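Local atomic coordinates of putative enoyl-CoA hydratase/isomerase (Acinetobacter baumannii, PDB entry 3FDU), a protein that is a putative enoyl-CoA hydratase/isomerase of the crotonase superfamily and probably acts on acyl-coenzyme A thioesters. Residues Tyr34-Lys39 with Pro87-Leu91; Leu41-Asn47 with Ser94-Lys100. The protein carries 4 engineered substitutions. All coordinates share one frame; numbering follows the deposited sequence.

Contact 1 (Tyr34-Lys39 with Pro87-Leu91); sequences YLWIAK and PPFVL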
ATOM      1  N   TYR A  34      -1.284 -19.714 -22.780  1.00 23.11           N
ATOM      2  CA  TYR A  34      -0.424 -18.796 -22.005  1.00 22.79           C
ATOM      3  C   TYR A  34       0.792 -18.291 -22.863  1.00 22.90           C
ATOM      4  O   TYR A  34       1.126 -17.081 -22.901  1.00 20.53           O
ATOM      5  CB  TYR A  34       0.135 -19.468 -20.762  1.00 22.33           C
ATOM      6  CG  TYR A  34      -0.807 -19.851 -19.639  1.00 24.19           C
ATOM      7  CD1 TYR A  34      -1.329 -18.888 -18.770  1.00 22.76           C
ATOM      8  CD2 TYR A  34      -1.106 -21.192 -19.387  1.00 25.39           C
ATOM      9  CE1 TYR A  34      -2.136 -19.245 -17.701  1.00 22.27           C
ATOM     10  CE2 TYR A  34      -1.921 -21.560 -18.315  1.00 24.54           C
ATOM     11  CZ  TYR A  34      -2.443 -20.581 -17.494  1.00 25.88           C
ATOM     12  OH  TYR A  34      -3.211 -20.933 -16.398  1.00 25.72           O
ATOM     13  N   LEU A  35       1.438 -19.212 -23.571  1.00 22.43           N
ATOM     14  CA  LEU A  35       2.607 -18.843 -24.395  1.00 22.76           C
ATOM     15  C   LEU A  35       2.260 -17.984 -25.587  1.00 23.81           C
ATOM     16  O   LEU A  35       3.030 -17.064 -25.979  1.00 23.62           O
ATOM     17  CB  LEU A  35       3.317 -20.108 -24.884  1.00 23.30           C
ATOM     18  CG  LEU A  35       3.758 -21.052 -23.755  1.00 23.75           C
ATOM     19  CD1 LEU A  35       4.464 -22.293 -24.326  1.00 29.04           C
ATOM     20  CD2 LEU A  35       4.697 -20.335 -22.738  1.00 26.99           C
ATOM     21  N   TRP A  36       1.131 -18.292 -26.223  1.00 21.95           N
ATOM     22  CA  TRP A  36       0.695 -17.467 -27.349  1.00 23.18           C
ATOM     23  C   TRP A  36       0.412 -16.049 -26.862  1.00 22.08           C
ATOM     24  O   TRP A  36       0.738 -15.085 -27.548  1.00 20.55           O
ATOM     25  CB  TRP A  36      -0.581 -18.022 -28.000  1.00 22.24           C
ATOM     26  CG  TRP A  36      -0.364 -19.394 -28.566  1.00 26.58           C
ATOM     27  CD1 TRP A  36       0.825 -19.937 -28.951  1.00 27.22           C
ATOM     28  CD2 TRP A  36      -1.364 -20.420 -28.761  1.00 29.47           C
ATOM     29  NE1 TRP A  36       0.627 -21.236 -29.390  1.00 31.09           N
ATOM     30  CE2 TRP A  36      -0.706 -21.547 -29.302  1.00 30.12           C
ATOM     31  CE3 TRP A  36      -2.744 -20.475 -28.567  1.00 28.47           C
ATOM     32  CZ2 TRP A  36      -1.390 -22.743 -29.618  1.00 31.87           C
ATOM     33  CZ3 TRP A  36      -3.434 -21.645 -28.897  1.00 29.49           C
ATOM     34  CH2 TRP A  36      -2.744 -22.770 -29.418  1.00 30.44           C
ATOM     35  N   ILE A  37      -0.249 -15.922 -25.704  1.00 21.15           N
ATOM     36  CA  ILE A  37      -0.472 -14.559 -25.188  1.00 20.61           C
ATOM     37  C   ILE A  37       0.878 -13.862 -24.870  1.00 21.27           C
ATOM     38  O   ILE A  37       1.073 -12.663 -25.172  1.00 19.55           O
ATOM     39  CB  ILE A  37      -1.399 -14.526 -23.969  1.00 21.70           C
ATOM     40  CG1 ILE A  37      -2.800 -15.148 -24.314  1.00 20.84           C
ATOM     41  CG2 ILE A  37      -1.617 -13.057 -23.547  1.00 18.53           C
ATOM     42  CD1 ILE A  37      -3.656 -15.473 -23.004  1.00 21.95           C
ATOM     43  N   ALA A  38       1.788 -14.595 -24.224  1.00 21.58           N
ATOM     44  CA  ALA A  38       3.130 -14.052 -23.907  1.00 23.10           C
ATOM     45  C   ALA A  38       3.858 -13.595 -25.150  1.00 24.60           C
ATOM     46  O   ALA A  38       4.449 -12.511 -25.164  1.00 24.81           O
ATOM     47  CB  ALA A  38       3.977 -15.101 -23.154  1.00 23.51           C
ATOM     48  N   LYS A  39       3.815 -14.403 -26.219  1.00 25.65           N
ATOM     49  CA  LYS A  39       4.520 -14.006 -27.433  1.00 25.95           C
ATOM     50  C   LYS A  39       3.943 -12.774 -28.061  1.00 25.28           C
ATOM     51  O   LYS A  39       4.703 -11.937 -28.589  1.00 24.75           O
ATOM     52  CB  LYS A  39       4.569 -15.111 -28.496  1.00 26.79           C
ATOM     53  CG  LYS A  39       4.888 -16.479 -27.934  1.00 32.91           C
ATOM     54  CD  LYS A  39       6.137 -16.500 -27.069  1.00 39.05           C
ATOM     55  CE  LYS A  39       6.192 -17.788 -26.253  1.00 39.57           C
ATOM     56  NZ  LYS A  39       5.703 -17.496 -24.901  1.00 39.97           N
ATOM     57  N   PRO A  87       4.466 -22.287 -18.347  1.00 21.87           N
ATOM     58  CA  PRO A  87       3.755 -21.259 -19.166  1.00 21.18           C
ATOM     59  C   PRO A  87       3.111 -20.090 -18.440  1.00 19.88           C
ATOM     60  O   PRO A  87       3.317 -18.969 -18.868  1.00 20.84           O
ATOM     61  CB  PRO A  87       2.725 -22.084 -19.965  1.00 21.81           C
ATOM     62  CG  PRO A  87       3.462 -23.462 -20.150  1.00 21.06           C
ATOM     63  CD  PRO A  87       4.114 -23.658 -18.781  1.00 22.08           C
ATOM     64  N   PRO A  88       2.394 -20.314 -17.323  1.00 20.16           N
ATOM     65  CA  PRO A  88       1.814 -19.104 -16.679  1.00 20.43           C
ATOM     66  C   PRO A  88       2.879 -18.100 -16.210  1.00 19.87           C
ATOM     67  O   PRO A  88       2.630 -16.926 -16.261  1.00 19.64           O
ATOM     68  CB  PRO A  88       1.097 -19.640 -15.434  1.00 20.33           C
ATOM     69  CG  PRO A  88       1.013 -21.146 -15.587  1.00 20.88           C
ATOM     70  CD  PRO A  88       2.019 -21.566 -16.633  1.00 20.70           C
ATOM     71  N   PHE A  89       4.020 -18.552 -15.691  1.00 19.66           N
ATOM     72  CA  PHE A  89       5.081 -17.582 -15.290  1.00 20.58           C
ATOM     73  C   PHE A  89       5.699 -16.847 -16.471  1.00 20.62           C
ATOM     74  O   PHE A  89       6.107 -15.669 -16.353  1.00 21.96           O
ATOM     75  CB  PHE A  89       6.130 -18.295 -14.447  1.00 20.64           C
ATOM     76  CG  PHE A  89       5.530 -19.088 -13.335  1.00 21.22           C
ATOM     77  CD1 PHE A  89       5.088 -18.460 -12.206  1.00 20.96           C
ATOM     78  CD2 PHE A  89       5.388 -20.470 -13.436  1.00 22.08           C
ATOM     79  CE1 PHE A  89       4.518 -19.196 -11.157  1.00 24.41           C
ATOM     80  CE2 PHE A  89       4.803 -21.201 -12.423  1.00 23.54           C
ATOM     81  CZ  PHE A  89       4.333 -20.556 -11.282  1.00 22.23           C
ATOM     82  N   VAL A  90       5.763 -17.519 -17.616  1.00 21.34           N
ATOM     83  CA  VAL A  90       6.244 -16.886 -18.871  1.00 20.85           C
ATOM     84  C   VAL A  90       5.312 -15.705 -19.275  1.00 20.40           C
ATOM     85  O   VAL A  90       5.772 -14.602 -19.574  1.00 20.26           O
ATOM     86  CB  VAL A  90       6.358 -17.909 -20.060  1.00 21.42           C
ATOM     87  CG1 VAL A  90       6.686 -17.167 -21.443  1.00 20.85           C
ATOM     88  CG2 VAL A  90       7.472 -18.963 -19.767  1.00 21.23           C
ATOM     89  N   LEU A  91       4.003 -15.935 -19.234  1.00 19.88           N
ATOM     90  CA  LEU A  91       3.006 -14.874 -19.496  1.00 19.17           C
ATOM     91  C   LEU A  91       3.163 -13.743 -18.481  1.00 19.23           C
ATOM     92  O   LEU A  91       3.222 -12.552 -18.873  1.00 18.42           O
ATOM     93  CB  LEU A  91       1.571 -15.438 -19.464  1.00 18.88           C
ATOM     94  CG  LEU A  91       0.433 -14.394 -19.504  1.00 18.94           C
ATOM     95  CD1 LEU A  91       0.617 -13.515 -20.719  1.00 18.21           C
ATOM     96  CD2 LEU A  91      -0.951 -15.121 -19.545  1.00 17.22           C
TER

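Contact 2 (Leu41-Asn47 with Ser94-Lys100); sequences LDEADQN and SAARLSK. With SO4 (sulfate ion), chain G.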
ATOM      1  N   LEU A  41       2.434 -10.251 -26.543  1.00 22.92           N
ATOM      2  CA  LEU A  41       2.944  -9.117 -25.755  1.00 22.83           C
ATOM      3  C   LEU A  41       4.405  -8.760 -26.149  1.00 22.60           C
ATOM      4  O   LEU A  41       4.749  -7.601 -26.292  1.00 22.04           O
ATOM      5  CB  LEU A  41       2.910  -9.468 -24.267  1.00 21.86           C
ATOM      6  CG  LEU A  41       1.438  -9.602 -23.767  1.00 23.83           C
ATOM      7  CD1 LEU A  41       1.335 -10.102 -22.329  1.00 19.90           C
ATOM      8  CD2 LEU A  41       0.738  -8.272 -23.897  1.00 21.30           C
ATOM      9  N   ASP A  42       5.242  -9.779 -26.271  1.00 22.91           N
ATOM     10  CA  ASP A  42       6.658  -9.580 -26.629  1.00 24.90           C
ATOM     11  C   ASP A  42       6.737  -8.921 -28.017  1.00 24.47           C
ATOM     12  O   ASP A  42       7.417  -7.918 -28.196  1.00 24.07           O
ATOM     13  CB  ASP A  42       7.367 -10.923 -26.646  1.00 23.90           C
ATOM     14  CG  ASP A  42       7.523 -11.518 -25.256  1.00 28.27           C
ATOM     15  OD1 ASP A  42       7.410 -10.776 -24.240  1.00 27.47           O
ATOM     16  OD2 ASP A  42       7.802 -12.730 -25.190  1.00 27.77           O
ATOM     17  N   GLU A  43       6.020  -9.485 -28.988  1.00 25.19           N
ATOM     18  CA  GLU A  43       5.996  -8.870 -30.328  1.00 26.08           C
ATOM     19  C   GLU A  43       5.374  -7.464 -30.363  1.00 26.33           C
ATOM     20  O   GLU A  43       5.865  -6.576 -31.071  1.00 26.38           O
ATOM     21  CB  GLU A  43       5.310  -9.806 -31.331  1.00 27.63           C
ATOM     22  CG  GLU A  43       6.141 -11.079 -31.626  1.00 31.15           C
ATOM     23  CD  GLU A  43       5.301 -12.198 -32.277  1.00 39.00           C
ATOM     24  OE1 GLU A  43       4.049 -12.053 -32.392  1.00 44.04           O
ATOM     25  OE2 GLU A  43       5.898 -13.238 -32.641  1.00 39.75           O
ATOM     26  N   ALA A  44       4.280  -7.243 -29.622  1.00 25.62           N
ATOM     27  CA  ALA A  44       3.728  -5.893 -29.544  1.00 25.09           C
ATOM     28  C   ALA A  44       4.774  -4.881 -29.096  1.00 25.10           C
ATOM     29  O   ALA A  44       4.779  -3.755 -29.568  1.00 26.23           O
ATOM     30  CB  ALA A  44       2.469  -5.818 -28.577  1.00 25.37           C
ATOM     31  N   ASP A  45       5.620  -5.251 -28.158  1.00 25.23           N
ATOM     32  CA  ASP A  45       6.564  -4.284 -27.595  1.00 26.96           C
ATOM     33  C   ASP A  45       7.631  -3.899 -28.645  1.00 28.55           C
ATOM     34  O   ASP A  45       8.221  -2.836 -28.553  1.00 28.85           O
ATOM     35  CB  ASP A  45       7.265  -4.864 -26.373  1.00 25.63           C
ATOM     36  CG  ASP A  45       7.676  -3.795 -25.367  1.00 28.28           C
ATOM     37  OD1 ASP A  45       7.378  -2.605 -25.615  1.00 29.29           O
ATOM     38  OD2 ASP A  45       8.310  -4.135 -24.327  1.00 25.03           O
ATOM     39  N   GLN A  46       7.879  -4.787 -29.603  1.00 30.25           N
ATOM     40  CA  GLN A  46       8.831  -4.545 -30.720  1.00 31.28           C
ATOM     41  C   GLN A  46       8.171  -3.908 -31.956  1.00 32.06           C
ATOM     42  O   GLN A  46       8.855  -3.414 -32.900  1.00 32.86           O
ATOM     43  CB  GLN A  46       9.480  -5.878 -31.138  1.00 31.51           C
ATOM     44  CG  GLN A  46      10.241  -6.589 -30.022  1.00 32.56           C
ATOM     45  CD  GLN A  46      11.253  -5.670 -29.370  1.00 39.07           C
ATOM     46  OE1 GLN A  46      11.884  -4.854 -30.043  1.00 39.85           O
ATOM     47  NE2 GLN A  46      11.405  -5.780 -28.052  1.00 38.15           N
ATOM     48  N   ASN A  47       6.849  -3.934 -31.985  1.00 31.55           N
ATOM     49  CA  ASN A  47       6.113  -3.472 -33.166  1.00 30.74           C
ATOM     50  C   ASN A  47       5.917  -1.959 -33.115  1.00 31.30           C
ATOM     51  O   ASN A  47       5.205  -1.435 -32.257  1.00 30.24           O
ATOM     52  CB  ASN A  47       4.786  -4.239 -33.277  1.00 30.09           C
ATOM     53  CG  ASN A  47       4.008  -3.928 -34.559  1.00 31.73           C
ATOM     54  OD1 ASN A  47       4.215  -2.896 -35.186  1.00 32.43           O
ATOM     55  ND2 ASN A  47       3.076  -4.806 -34.921  1.00 28.89           N
ATOM     56  N   SER A  94       6.294 -11.768 -19.256  1.00 18.95           N
ATOM     57  CA  SER A  94       6.112 -10.994 -20.464  1.00 20.17           C
ATOM     58  C   SER A  94       5.273  -9.727 -20.219  1.00 19.66           C
ATOM     59  O   SER A  94       5.528  -8.690 -20.783  1.00 20.21           O
ATOM     60  CB  SER A  94       5.403 -11.786 -21.553  1.00 20.01           C
ATOM     61  OG  SER A  94       6.313 -12.742 -22.114  1.00 27.72           O
ATOM     62  N   ALA A  95       4.217  -9.886 -19.463  1.00 19.15           N
ATOM     63  CA  ALA A  95       3.379  -8.785 -19.106  1.00 19.84           C
ATOM     64  C   ALA A  95       4.148  -7.781 -18.238  1.00 19.12           C
ATOM     65  O   ALA A  95       4.138  -6.598 -18.538  1.00 18.74           O
ATOM     66  CB  ALA A  95       2.088  -9.294 -18.409  1.00 17.37           C
ATOM     67  N   ALA A  96       4.838  -8.260 -17.196  1.00 19.03           N
ATOM     68  CA  ALA A  96       5.615  -7.358 -16.345  1.00 19.20           C
ATOM     69  C   ALA A  96       6.632  -6.526 -17.138  1.00 20.03           C
ATOM     70  O   ALA A  96       6.849  -5.349 -16.811  1.00 19.40           O
ATOM     71  CB  ALA A  96       6.334  -8.132 -15.201  1.00 18.33           C
ATOM     72  N   ARG A  97       7.249  -7.123 -18.164  1.00 21.44           N
ATOM     73  CA  ARG A  97       8.313  -6.436 -18.932  1.00 22.68           C
ATOM     74  C   ARG A  97       7.813  -5.545 -20.099  1.00 23.43           C
ATOM     75  O   ARG A  97       8.599  -4.771 -20.641  1.00 23.20           O
ATOM     76  CB  ARG A  97       9.331  -7.445 -19.501  1.00 24.73           C
ATOM     77  CG  ARG A  97      10.234  -8.094 -18.474  1.00 27.14           C
ATOM     78  CD  ARG A  97      10.938  -9.304 -19.076  1.00 32.04           C
ATOM     79  NE  ARG A  97      12.102  -9.663 -18.267  1.00 35.78           N
ATOM     80  CZ  ARG A  97      12.501 -10.903 -18.009  1.00 35.99           C
ATOM     81  NH1 ARG A  97      13.593 -11.094 -17.268  1.00 36.94           N
ATOM     82  NH2 ARG A  97      11.816 -11.947 -18.469  1.00 34.69           N
ATOM     83  N   LEU A  98       6.552  -5.674 -20.522  1.00 22.37           N
ATOM     84  CA  LEU A  98       6.008  -4.794 -21.586  1.00 22.27           C
ATOM     85  C   LEU A  98       6.331  -3.308 -21.283  1.00 22.67           C
ATOM     86  O   LEU A  98       6.021  -2.788 -20.218  1.00 19.76           O
ATOM     87  CB  LEU A  98       4.506  -5.019 -21.742  1.00 22.27           C
ATOM     88  CG  LEU A  98       3.807  -4.219 -22.843  1.00 23.98           C
ATOM     89  CD1 LEU A  98       4.322  -4.628 -24.218  1.00 25.08           C
ATOM     90  CD2 LEU A  98       2.296  -4.421 -22.753  1.00 23.58           C
ATOM     91  N   SER A  99       7.012  -2.641 -22.199  1.00 21.00           N
ATOM     92  CA  SER A  99       7.504  -1.289 -21.893  1.00 21.62           C
ATOM     93  C   SER A  99       6.391  -0.280 -22.151  1.00 21.24           C
ATOM     94  O   SER A  99       6.435   0.881 -21.702  1.00 22.51           O
ATOM     95  CB  SER A  99       8.757  -0.988 -22.801  1.00 21.01           C
ATOM     96  OG  SER A  99       8.284  -0.524 -24.071  1.00 22.47           O
ATOM     97  N   LYS A 100       5.378  -0.717 -22.897  1.00 19.23           N
ATOM     98  CA  LYS A 100       4.308   0.168 -23.306  1.00 19.70           C
ATOM     99  C   LYS A 100       3.131   0.039 -22.326  1.00 18.91           C
ATOM    100  O   LYS A 100       3.089  -0.931 -21.575  1.00 19.58           O
ATOM    101  CB  LYS A 100       3.836  -0.206 -24.729  1.00 19.03           C
ATOM    102  CG  LYS A 100       4.993   0.022 -25.783  1.00 21.35           C
ATOM    103  CD  LYS A 100       4.706  -0.618 -27.188  1.00 17.23           C
ATOM    104  CE  LYS A 100       5.910  -0.286 -28.156  1.00 21.62           C
ATOM    105  NZ  LYS A 100       5.541  -0.895 -29.490  1.00 23.50           N
TER
HETATM  106  S   SO4 G   3      13.270 -14.892 -18.177  1.00 58.98           S
HETATM  107  O1  SO4 G   3      13.836 -14.040 -17.119  1.00 61.17           O
HETATM  108  O2  SO4 G   3      14.202 -15.955 -18.523  1.00 60.32           O
HETATM  109  O3  SO4 G   3      11.978 -15.449 -17.779  1.00 58.86           O
HETATM  110  O4  SO4 G   3      12.972 -14.050 -19.339  1.00 61.71           O
HETATM  111  O   HOH W   1       6.848  -8.517 -23.222  1.00 29.51           O
HETATM  112  O   HOH W   2       8.153  -0.332 -30.535  1.00 34.31           O

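Contact 1 (Tyr34-Lys39 with Pro87-Leu91)
Y34 lies against P87, P88 and L91 where helix 31-46 runs beside the first turns of helix 87-97. Its CB sits 3.8 Å from P87 CB. CG and CD1 come next, and both pack over the backbone of P88, with CD1 3.8 Å from P88 CA. Y34 CD2 lies 4.0 Å from P87 CB. CE1 touches P88 CB. CE2 and CZ lie against P88 CG, which stands 4.1 Å from the centroid of the Y34 ring and 15° off its normal, a CH-pi contact over the face. At the ring edge, near its plane, Y34 CD1 meets L91 CD2. The tip of the side chain leaves the contact: OH bonds to N66 OD1. Packing on the face and this bond together would limit ring rotation.

L91 has CG anti to its own backbone N (chi1 171°), over the Y34-A38 turn. Its two methyls then part. While CD2 takes the Y34 edge, L91 CD1 rests 3.6 Å from I37 CG2. L91 CA lies 3.8 Å from A38 CB. V90 CG1 fits on the same methyl. Here the two backbones come close, with A38 CA 4.5 Å from L91 CA. On the more exposed flank, L35 CD2 packs on P87 CA and CB and on V90 CG1.

In this crotonase-type fold the two helix segments run nearly parallel, 18° apart, with axes 8.2 Å from each other. No hydrogen bond joins them. The pairing therefore rests on shape and apolar contact, with one aromatic face laid on a proline ring.

Contact 2 (Leu41-Asn47 with Ser94-Lys100)
D45 and S99 make the shortest hydrogen bond between the segments: S99 OG gives its proton to D45 OD1 at 2.7 Å, on the syn lone pair. The backbone joins in. S99 N donates to D45 OD2 at 2.9 Å, but it comes from above the carboxylate, 43° out of its plane. The D45 CG is anti to its backbone N (chi1 -151°), which carries the carboxylate across to the turn after helix 87-97.

K100 reaches back with its chain extended beyond CG. Its NZ donates to A44 O at 3.0 Å, in the carbonyl plane, and weakly to D45 O. V50 O is a further acceptor outside the segments. The ammonium thus meets carbonyls of the last turn of helix 31-46 and, through V50, of the connection to strand 52-57. K100 itself leads into strand 102-106. In this crotonase-type fold the two helix ends are so tied together beside neighbouring parallel strands of the sheet.

Water adds to the polar part. One molecule donates to both D42 OD1 and S94 O, and another spans D45 O and K100 NZ.

L41, A95 and L98 supply the apolar contact. L41 CD1 packs 4.1 Å from A95 CB, and L41 CD2 lies 4.3 Å from L98 CD2.

The guanidinium of R97 takes a different partner. R97 NH1 bonds to O1 of a sulfate, probably from the crystallisation liquor, at 3.0 Å; K93 NZ binds the same ion.

Contacts 1 and 2 are successive parts of one helix pair, 31-46 with 87-97. Their centres lie 12 Å apart. They meet directly: L91 CD1 of contact 1 packs 3.8 Å from L41 CD1 of contact 2, and A38 CB lies 3.5 Å from S94 OG. S94 also bonds to V90 O, one turn back. The interface changes along its length, from apolar in contact 1 to mixed, with more hydrogen bonds, in contact 2. A glycerol about 4 Å from the P88 side chain lies by contact 1; the sulfate lies by R97 in contact 2. Both are probably from the crystallisation liquor; the glycerol may mark a pocket, but it does not establish the active site.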